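QdtA (PDB 4ZU5) is a dimeric cupin-fold protein of the WxcM-like family with a pocket that holds thymidine. Local coordinates at residues S52-H57 with E118-R123; D32-Y37 with A112-D117. All blocks are in the same frame, centred on the assembly; numbering follows the deposited sequence.

Contact 1. Residues S52-H57 with E118-R123; sequences SHKKLH and ETDYIR. Unlike the reference sequence in segment 52-57: Ser52 (reference Ala).
The carboxylate of Asp120 accepts from backbone N-H groups of the turn after His53. Asp120 OD1 takes two on its syn side, from Lys54 N (2.8 Å) and Lys55 N (3.0 Å), while OD2 accepts weak bonds from Lys55 N and Leu56 N. With CG anti to the backbone N (chi1 -176°), the side chain leaves the 3-10 turn 118-120 and its carboxylate meets that loop, where successive amides, the last weakly, would help balance a buried negative charge. The Lys54 chain slides past Asp120 in the opposite direction and crosses Ile122 at about a right angle, Lys54 CD lying 3.7 Å from Ile122 CG1. His53 ND1 also donates to Asp120 O (3.0 Å), from above the carbonyl plane. The same imidazole presents its edge to Tyr121, His53 CE1 lying 3.5 Å over the phenol face near CD1, a T-shaped pair with planes at 76°. Strand 121-122 joins the border of a cupin sheet, antiparallel to 47-53, through reciprocal Ser52-Ile122 bonds (Ser52 N to Ile122 O, 3.0 Å). Leu56 CD2 covers the centre of a His53 ring face. Farther out, Phe127 and Tyr128 of helix 125-136 cover Ile122, and Tyr121 lines the thymidine pocket.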
# COMPACT_ATOMS: atom_id res chain seq x y z
N SER A 52 -1.64 17.22 11.57
CA SER A 52 -3.01 17.02 11.21
C SER A 52 -3.29 17.59 9.81
O SER A 52 -2.38 18.07 9.11
CB SER A 52 -3.91 17.68 12.24
OG SER A 52 -5.29 17.37 12.00
N HIS A 53 -4.55 17.52 9.39
CA HIS A 53 -4.98 18.13 8.13
C HIS A 53 -6.35 18.71 8.23
O HIS A 53 -7.15 18.22 9.03
CB HIS A 53 -5.10 17.06 7.07
CG HIS A 53 -3.84 16.31 6.86
ND1 HIS A 53 -2.88 16.75 5.98
CD2 HIS A 53 -3.34 15.22 7.47
CE1 HIS A 53 -1.86 15.90 5.99
NE2 HIS A 53 -2.12 14.96 6.89
N LYS A 54 -6.66 19.65 7.36
CA LYS A 54 -8.03 20.17 7.29
C LYS A 54 -8.93 19.44 6.29
O LYS A 54 -10.15 19.37 6.48
CB LYS A 54 -8.06 21.66 6.93
CG LYS A 54 -7.19 22.61 7.76
CD LYS A 54 -5.79 22.87 7.16
CE LYS A 54 -5.66 24.12 6.30
NZ LYS A 54 -5.50 25.35 7.13
N LYS A 55 -8.39 18.93 5.20
CA LYS A 55 -9.26 18.44 4.11
C LYS A 55 -8.99 16.97 3.71
O LYS A 55 -9.76 16.36 2.99
CB LYS A 55 -9.07 19.34 2.89
CG LYS A 55 -9.81 20.67 3.05
CD LYS A 55 -9.21 21.85 2.29
CE LYS A 55 -8.44 21.42 1.05
NZ LYS A 55 -8.21 22.56 0.13
N LEU A 56 -7.86 16.44 4.10
CA LEU A 56 -7.40 15.13 3.71
C LEU A 56 -8.08 14.02 4.52
O LEU A 56 -8.27 14.14 5.72
CB LEU A 56 -5.89 15.09 3.94
CG LEU A 56 -5.18 13.83 3.48
CD1 LEU A 56 -5.31 13.69 1.96
CD2 LEU A 56 -3.71 13.79 3.87
N HIS A 57 -8.34 12.88 3.86
CA HIS A 57 -8.88 11.70 4.52
C HIS A 57 -7.83 10.65 4.21
O HIS A 57 -7.24 10.67 3.13
CB HIS A 57 -10.27 11.34 3.97
CG HIS A 57 -11.33 12.37 4.24
ND1 HIS A 57 -12.28 12.24 5.23
CD2 HIS A 57 -11.61 13.52 3.60
CE1 HIS A 57 -13.04 13.33 5.25
NE2 HIS A 57 -12.64 14.13 4.28
N GLU A 118 1.20 20.83 0.84
CA GLU A 118 1.81 21.37 2.05
C GLU A 118 0.86 22.30 2.78
O GLU A 118 0.77 22.24 4.00
CB GLU A 118 3.15 22.06 1.78
CG GLU A 118 3.88 22.51 3.05
CD GLU A 118 4.06 21.43 4.12
OE1 GLU A 118 4.22 20.24 3.77
OE2 GLU A 118 4.06 21.74 5.34
N THR A 119 0.07 23.09 2.06
CA THR A 119 -0.89 23.96 2.72
C THR A 119 -1.97 23.27 3.54
O THR A 119 -2.77 23.94 4.17
CB THR A 119 -1.60 24.94 1.76
OG1 THR A 119 -2.72 24.32 1.10
CG2 THR A 119 -0.63 25.53 0.72
N ASP A 120 -2.10 21.94 3.46
CA ASP A 120 -3.13 21.28 4.25
C ASP A 120 -2.47 20.46 5.31
O ASP A 120 -3.14 19.72 6.01
CB ASP A 120 -4.01 20.40 3.34
CG ASP A 120 -5.18 19.76 4.08
OD1 ASP A 120 -5.86 20.48 4.84
OD2 ASP A 120 -5.35 18.53 3.96
N TYR A 121 -1.14 20.54 5.40
CA TYR A 121 -0.39 19.77 6.37
C TYR A 121 -0.25 20.71 7.54
O TYR A 121 0.53 21.63 7.45
CB TYR A 121 1.01 19.45 5.84
CG TYR A 121 1.36 18.00 5.76
CD1 TYR A 121 1.06 17.26 4.61
CD2 TYR A 121 2.02 17.35 6.81
CE1 TYR A 121 1.36 15.92 4.50
CE2 TYR A 121 2.35 16.00 6.71
CZ TYR A 121 2.03 15.28 5.55
OH TYR A 121 2.35 13.93 5.38
N ILE A 122 -1.07 20.56 8.59
CA ILE A 122 -0.94 21.38 9.78
C ILE A 122 0.16 20.81 10.66
O ILE A 122 0.03 19.73 11.24
CB ILE A 122 -2.21 21.40 10.62
CG1 ILE A 122 -3.39 21.92 9.81
CG2 ILE A 122 -1.98 22.27 11.84
CD1 ILE A 122 -4.71 21.77 10.56
N ARG A 123 1.26 21.55 10.79
CA ARG A 123 2.38 21.10 11.62
C ARG A 123 2.51 21.89 12.92
O ARG A 123 3.19 21.48 13.83
CB ARG A 123 3.68 21.20 10.83
CG ARG A 123 3.85 20.05 9.87
CD ARG A 123 4.83 20.36 8.74
NE ARG A 123 4.76 19.33 7.71
CZ ARG A 123 5.03 18.04 7.92
NH1 ARG A 123 5.42 17.60 9.11
NH2 ARG A 123 4.91 17.18 6.92

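Contact 2. Residues D32-Y37 with A112-D117; sequences DIKRVY and ASEYYD. Unlike the reference sequence in segment 112-117: Tyr116 (reference Cys).
Arg35 meets Glu114 through hydrogen bonds that converge on one backbone oxygen: Arg35 NE and NH1 each lie 3.1 Å from Glu114 O, a side-on grip with the acceptor in the guanidinium plane. Two donors on one atom would limit rotation. With CG anti to the backbone N (chi1 169°), Arg35 bends at chi3 to set NE there. Backbone bonds come next, Lys34 N to Ala112 O (3.1 Å) and Ala112 N to Arg35 O (3.0 Å), and a weak one from Arg35 N to Ala112 O. Lys34 and Arg35 thus both face Ala112, a classic beta bulge where strand 35-40 begins beside 107-112 in the cupin sheet. One water donates to Asp32 O and Ser113 O, bridging the two segments. CH-pi and van der Waals contacts complete the interface. Lys34 CB sits over the centre of the Tyr115 ring, 4.2 Å from the centroid and 6° off its normal, and CD reaches CE1 of that ring (3.6 Å). The Arg35 guanidinium has Ala112 CB over one face and Tyr116 N over the other; the Tyr116 ring stands 82° from it. Arg35 and Tyr116 line the thymidine pocket, and Tyr116 N donates to Glu24 of the second subunit.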
# COMPACT_ATOMS: atom_id res chain seq x y z
N ASP A 32 -11.49 7.92 -3.26
CA ASP A 32 -10.56 7.41 -4.28
C ASP A 32 -9.16 7.63 -3.77
O ASP A 32 -8.84 8.67 -3.17
CB ASP A 32 -10.63 8.20 -5.59
CG ASP A 32 -11.87 7.88 -6.39
OD1 ASP A 32 -12.01 6.72 -6.83
OD2 ASP A 32 -12.68 8.83 -6.57
N ILE A 33 -8.29 6.70 -4.10
CA ILE A 33 -6.89 6.76 -3.70
C ILE A 33 -6.10 7.61 -4.72
O ILE A 33 -5.85 7.18 -5.86
CB ILE A 33 -6.30 5.34 -3.65
CG1 ILE A 33 -7.16 4.39 -2.80
CG2 ILE A 33 -4.86 5.39 -3.17
CD1 ILE A 33 -6.84 2.93 -2.99
N LYS A 34 -5.71 8.81 -4.30
CA LYS A 34 -4.91 9.69 -5.16
C LYS A 34 -3.43 9.45 -4.87
O LYS A 34 -2.57 9.76 -5.69
CB LYS A 34 -5.26 11.17 -4.99
CG LYS A 34 -6.73 11.49 -5.24
CD LYS A 34 -6.93 12.04 -6.64
CE LYS A 34 -8.22 12.86 -6.74
NZ LYS A 34 -9.41 11.96 -6.64
N ARG A 35 -3.13 8.94 -3.68
CA ARG A 35 -1.77 8.84 -3.21
C ARG A 35 -1.60 7.73 -2.18
O ARG A 35 -2.49 7.52 -1.40
CB ARG A 35 -1.39 10.13 -2.51
CG ARG A 35 -0.06 9.99 -1.77
CD ARG A 35 0.48 11.34 -1.34
NE ARG A 35 -0.60 12.17 -0.81
CZ ARG A 35 -0.52 12.77 0.37
NH1 ARG A 35 -1.52 13.56 0.80
NH2 ARG A 35 0.62 12.64 1.07
N VAL A 36 -0.47 7.03 -2.21
CA VAL A 36 -0.13 6.12 -1.14
C VAL A 36 1.28 6.47 -0.71
O VAL A 36 2.06 7.09 -1.44
CB VAL A 36 -0.22 4.63 -1.47
CG1 VAL A 36 -1.54 4.17 -2.05
CG2 VAL A 36 0.92 4.23 -2.36
N TYR A 37 1.55 6.20 0.56
CA TYR A 37 2.91 6.18 1.02
C TYR A 37 3.12 5.18 2.09
O TYR A 37 2.17 4.72 2.72
CB TYR A 37 3.37 7.58 1.43
CG TYR A 37 2.64 8.22 2.59
CD1 TYR A 37 3.08 8.03 3.87
CD2 TYR A 37 1.53 9.03 2.41
CE1 TYR A 37 2.45 8.61 4.95
CE2 TYR A 37 0.89 9.63 3.48
CZ TYR A 37 1.39 9.44 4.75
OH TYR A 37 0.79 9.98 5.84
N ALA A 112 -4.43 7.87 0.83
CA ALA A 112 -4.75 9.27 1.01
C ALA A 112 -5.67 9.71 -0.10
O ALA A 112 -5.48 9.30 -1.25
CB ALA A 112 -3.48 10.12 0.99
N SER A 113 -6.63 10.54 0.27
CA SER A 113 -7.68 11.03 -0.64
C SER A 113 -7.26 12.20 -1.57
O SER A 113 -8.02 12.55 -2.47
CB SER A 113 -8.92 11.47 0.17
OG SER A 113 -8.73 12.69 0.87
N GLU A 114 -6.10 12.78 -1.34
CA GLU A 114 -5.60 13.84 -2.19
C GLU A 114 -4.14 13.76 -2.42
O GLU A 114 -3.38 13.22 -1.64
CB GLU A 114 -5.89 15.21 -1.58
CG GLU A 114 -7.35 15.48 -1.33
CD GLU A 114 -8.17 15.63 -2.59
OE1 GLU A 114 -7.61 15.72 -3.72
OE2 GLU A 114 -9.40 15.66 -2.40
N TYR A 115 -3.69 14.35 -3.53
CA TYR A 115 -2.25 14.58 -3.65
C TYR A 115 -1.74 15.47 -2.54
O TYR A 115 -2.48 16.28 -1.99
CB TYR A 115 -1.90 15.26 -5.00
CG TYR A 115 -2.46 14.51 -6.20
CD1 TYR A 115 -3.69 14.86 -6.75
CD2 TYR A 115 -1.76 13.44 -6.76
CE1 TYR A 115 -4.22 14.17 -7.84
CE2 TYR A 115 -2.26 12.75 -7.86
CZ TYR A 115 -3.49 13.12 -8.40
OH TYR A 115 -4.01 12.45 -9.50
N TYR A 116 -0.47 15.29 -2.22
CA TYR A 116 0.25 16.10 -1.27
C TYR A 116 0.05 17.58 -1.49
O TYR A 116 0.17 18.05 -2.60
CB TYR A 116 1.73 15.79 -1.37
CG TYR A 116 2.53 16.64 -0.43
CD1 TYR A 116 2.50 16.40 0.94
CD2 TYR A 116 3.29 17.70 -0.91
CE1 TYR A 116 3.26 17.17 1.82
CE2 TYR A 116 4.03 18.47 -0.04
CZ TYR A 116 4.01 18.21 1.32
OH TYR A 116 4.75 18.99 2.16
N ASP A 117 -0.34 18.27 -0.42
CA ASP A 117 -0.59 19.71 -0.42
C ASP A 117 0.01 20.22 0.88
O ASP A 117 -0.59 20.02 1.93
CB ASP A 117 -2.09 19.96 -0.43
CG ASP A 117 -2.46 21.43 -0.48
OD1 ASP A 117 -1.54 22.27 -0.52
OD2 ASP A 117 -3.69 21.72 -0.44
O HOH W 1 -10.36 11.00 -3.36

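Overall arrangement
The two contacts illustrate how one loop can serve two sheets of a cupin fold. Contact 1 is the more buried and adds an edge strand to the sheet that includes 47-53; contact 2, partly buried, lies on strand 35-40, which pairs onward with a strand of the second subunit. Their polar chemistry is reversed: in contact 1 a side-chain carboxylate gathers backbone amides, whereas in contact 2 a side-chain guanidinium seizes a backbone carbonyl. They adjoin, with centres 12 Å apart, through a probable hydrogen bond from Ser113 N to His57 O and packing of Leu56 on Glu114. Tyr121 of contact 1 touches Tyr116 of contact 2, and these two with Arg35 line the thymidine pocket.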